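Local atomic coordinates of Lon211 (Mycobacterium tuberculosis, PDB entry 6VBK), a protein that forms the N-terminal domain of an ATP-dependent Lon protease and probably takes part in recognising substrate proteins for degradation. Residues M28-D33 / A98-V103. Sequence-based numbering, arbitrary orientation.
Sequences MVVPLD and AVVRGV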
loop_
_atom_site.group_PDB
_atom_site.type_symbol
_atom_site.label_atom_id
_atom_site.label_comp_id
_atom_site.label_asym_id
_atom_site.label_seq_id
_atom_site.Cartn_x
_atom_site.Cartn_y
_atom_site.Cartn_z
ATOM N N MET B 28 -4.334 -23.701 4.745
ATOM C CA MET B 28 -4.584 -24.955 4.050
ATOM C C MET B 28 -3.455 -25.260 3.074
ATOM O O MET B 28 -2.770 -24.361 2.579
ATOM C CB MET B 28 -5.915 -24.904 3.295
ATOM C CG MET B 28 -7.148 -24.772 4.178
ATOM S SD MET B 28 -8.663 -24.527 3.223
ATOM C CE MET B 28 -8.686 -26.002 2.206
ATOM N N VAL B 29 -3.268 -26.548 2.797
ATOM C CA VAL B 29 -2.308 -27.009 1.800
ATOM C C VAL B 29 -3.015 -28.033 0.923
ATOM O O VAL B 29 -3.579 -29.010 1.431
ATOM C CB VAL B 29 -1.036 -27.596 2.441
ATOM C CG1 VAL B 29 -1.378 -28.602 3.532
ATOM C CG2 VAL B 29 -0.146 -28.225 1.382
ATOM N N VAL B 30 -3.015 -27.795 -0.385
ATOM C CA VAL B 30 -3.804 -28.598 -1.317
ATOM C C VAL B 30 -2.999 -28.838 -2.584
ATOM O O VAL B 30 -2.053 -28.100 -2.893
ATOM C CB VAL B 30 -5.145 -27.919 -1.669
ATOM C CG1 VAL B 30 -6.070 -27.886 -0.459
ATOM C CG2 VAL B 30 -4.902 -26.519 -2.210
ATOM N N PRO B 31 -3.349 -29.877 -3.335
ATOM C CA PRO B 31 -2.711 -30.103 -4.633
ATOM C C PRO B 31 -3.402 -29.323 -5.743
ATOM O O PRO B 31 -4.556 -28.908 -5.631
ATOM C CB PRO B 31 -2.876 -31.611 -4.839
ATOM C CG PRO B 31 -4.174 -31.906 -4.173
ATOM C CD PRO B 31 -4.240 -30.993 -2.967
ATOM N N LEU B 32 -2.662 -29.132 -6.832
ATOM C CA LEU B 32 -3.160 -28.424 -8.004
ATOM C C LEU B 32 -2.919 -29.288 -9.229
ATOM O O LEU B 32 -1.769 -29.604 -9.550
ATOM C CB LEU B 32 -2.478 -27.062 -8.161
ATOM C CG LEU B 32 -2.698 -26.059 -7.029
ATOM C CD1 LEU B 32 -1.928 -24.776 -7.298
ATOM C CD2 LEU B 32 -4.181 -25.773 -6.848
ATOM N N ASP B 33 -3.998 -29.674 -9.904
ATOM C CA ASP B 33 -3.904 -30.488 -11.110
ATOM C C ASP B 33 -3.599 -29.575 -12.290
ATOM O O ASP B 33 -4.444 -28.772 -12.699
ATOM C CB ASP B 33 -5.202 -31.264 -11.322
ATOM C CG ASP B 33 -5.115 -32.255 -12.465
ATOM O OD1 ASP B 33 -4.041 -32.360 -13.094
ATOM O OD2 ASP B 33 -6.126 -32.936 -12.734
ATOM N N ALA B 98 1.129 -29.502 -8.616
ATOM C CA ALA B 98 1.825 -28.563 -7.754
ATOM C C ALA B 98 1.150 -28.584 -6.392
ATOM O O ALA B 98 -0.041 -28.883 -6.281
ATOM C CB ALA B 98 1.823 -27.144 -8.336
ATOM N N VAL B 99 1.924 -28.280 -5.357
ATOM C CA VAL B 99 1.418 -28.208 -3.992
ATOM C C VAL B 99 1.486 -26.755 -3.551
ATOM O O VAL B 99 2.561 -26.142 -3.572
ATOM C CB VAL B 99 2.210 -29.117 -3.041
ATOM C CG1 VAL B 99 1.738 -28.925 -1.612
ATOM C CG2 VAL B 99 2.063 -30.569 -3.461
ATOM N N VAL B 100 0.340 -26.201 -3.160
ATOM C CA VAL B 100 0.240 -24.800 -2.776
ATOM C C VAL B 100 -0.220 -24.716 -1.327
ATOM O O VAL B 100 -1.023 -25.535 -0.865
ATOM C CB VAL B 100 -0.709 -24.014 -3.708
ATOM C CG1 VAL B 100 -2.152 -24.477 -3.542
ATOM C CG2 VAL B 100 -0.588 -22.515 -3.461
ATOM N N ARG B 101 0.312 -23.731 -0.608
ATOM C CA ARG B 101 -0.047 -23.467 0.777
ATOM C C ARG B 101 -0.673 -22.084 0.870
ATOM O O ARG B 101 -0.059 -21.094 0.459
ATOM C CB ARG B 101 1.180 -23.560 1.690
ATOM C CG ARG B 101 0.928 -23.130 3.131
ATOM C CD ARG B 101 2.216 -23.194 3.943
ATOM N NE ARG B 101 3.244 -22.310 3.403
ATOM C CZ ARG B 101 3.493 -21.086 3.859
ATOM N NH1 ARG B 101 2.790 -20.600 4.873
ATOM N NH2 ARG B 101 4.446 -20.350 3.306
ATOM N N GLY B 102 -1.893 -22.019 1.401
ATOM C CA GLY B 102 -2.542 -20.737 1.632
ATOM C C GLY B 102 -1.931 -19.996 2.809
ATOM O O GLY B 102 -1.809 -20.545 3.908
ATOM N N VAL B 103 -1.567 -18.736 2.585
ATOM C CA VAL B 103 -0.833 -17.935 3.565
ATOM C C VAL B 103 -1.747 -16.916 4.246
ATOM O O VAL B 103 -1.913 -16.938 5.468
ATOM C CB VAL B 103 0.386 -17.242 2.914
ATOM C CG1 VAL B 103 1.142 -16.375 3.929
ATOM C CG2 VAL B 103 1.320 -18.265 2.287
#
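Leu32 and Val100 lie on one face of an antiparallel strand pair, with Val30 and Ala98 beside them. The side chain of Leu32 starts beside Ala98, its partner across the strands: its CB is 3.6 Å from Ala98 O and 4.3 Å from Ala98 CB. CG is anti to its own carbonyl carbon, beside the backbone N (chi1 -62°), which leans the branch back toward Val30 and diagonally across to Val100. Leu32 CG lies 3.9 Å from both Val100 CG1 and Ala98 O. At the tip, Leu32 CD1 comes within 3.8 Å of Val100 CG1 and also touches Val100 CB, while CD2 only grazes CG1. Val100 CG1 meets a second neighbour as well, Val30 CG2 at 3.7 Å. Those two valines stand side by side and point the same way. Val100 is buried, and Ile85 of strand 79-88 also packs against it.

The other face carries Val29, Pro31, Val99 and Arg101. Here Val29 CG2 packs at an oblique angle on Val99 CG1, 3.6 Å away. Arg101 leads off toward Glu86, its salt-bridge partner.

Five backbone hydrogen bonds join the strands. Val30 and Val100 exchange two, and Leu32 and Ala98 two more. The fifth runs from Gly102 N to Met28 O at 2.8 Å. Pro31 has no N-H to give, and it occupies a non-hydrogen-bonded position opposite Val99.

Strand 96-112 pairs with strand 79-88 as well, through backbone bonds of Val99 and Arg101. Segment 98-103 therefore has an antiparallel neighbour along each edge, as in the mixed beta-sheet of the PUA-like Lon substrate-binding domain.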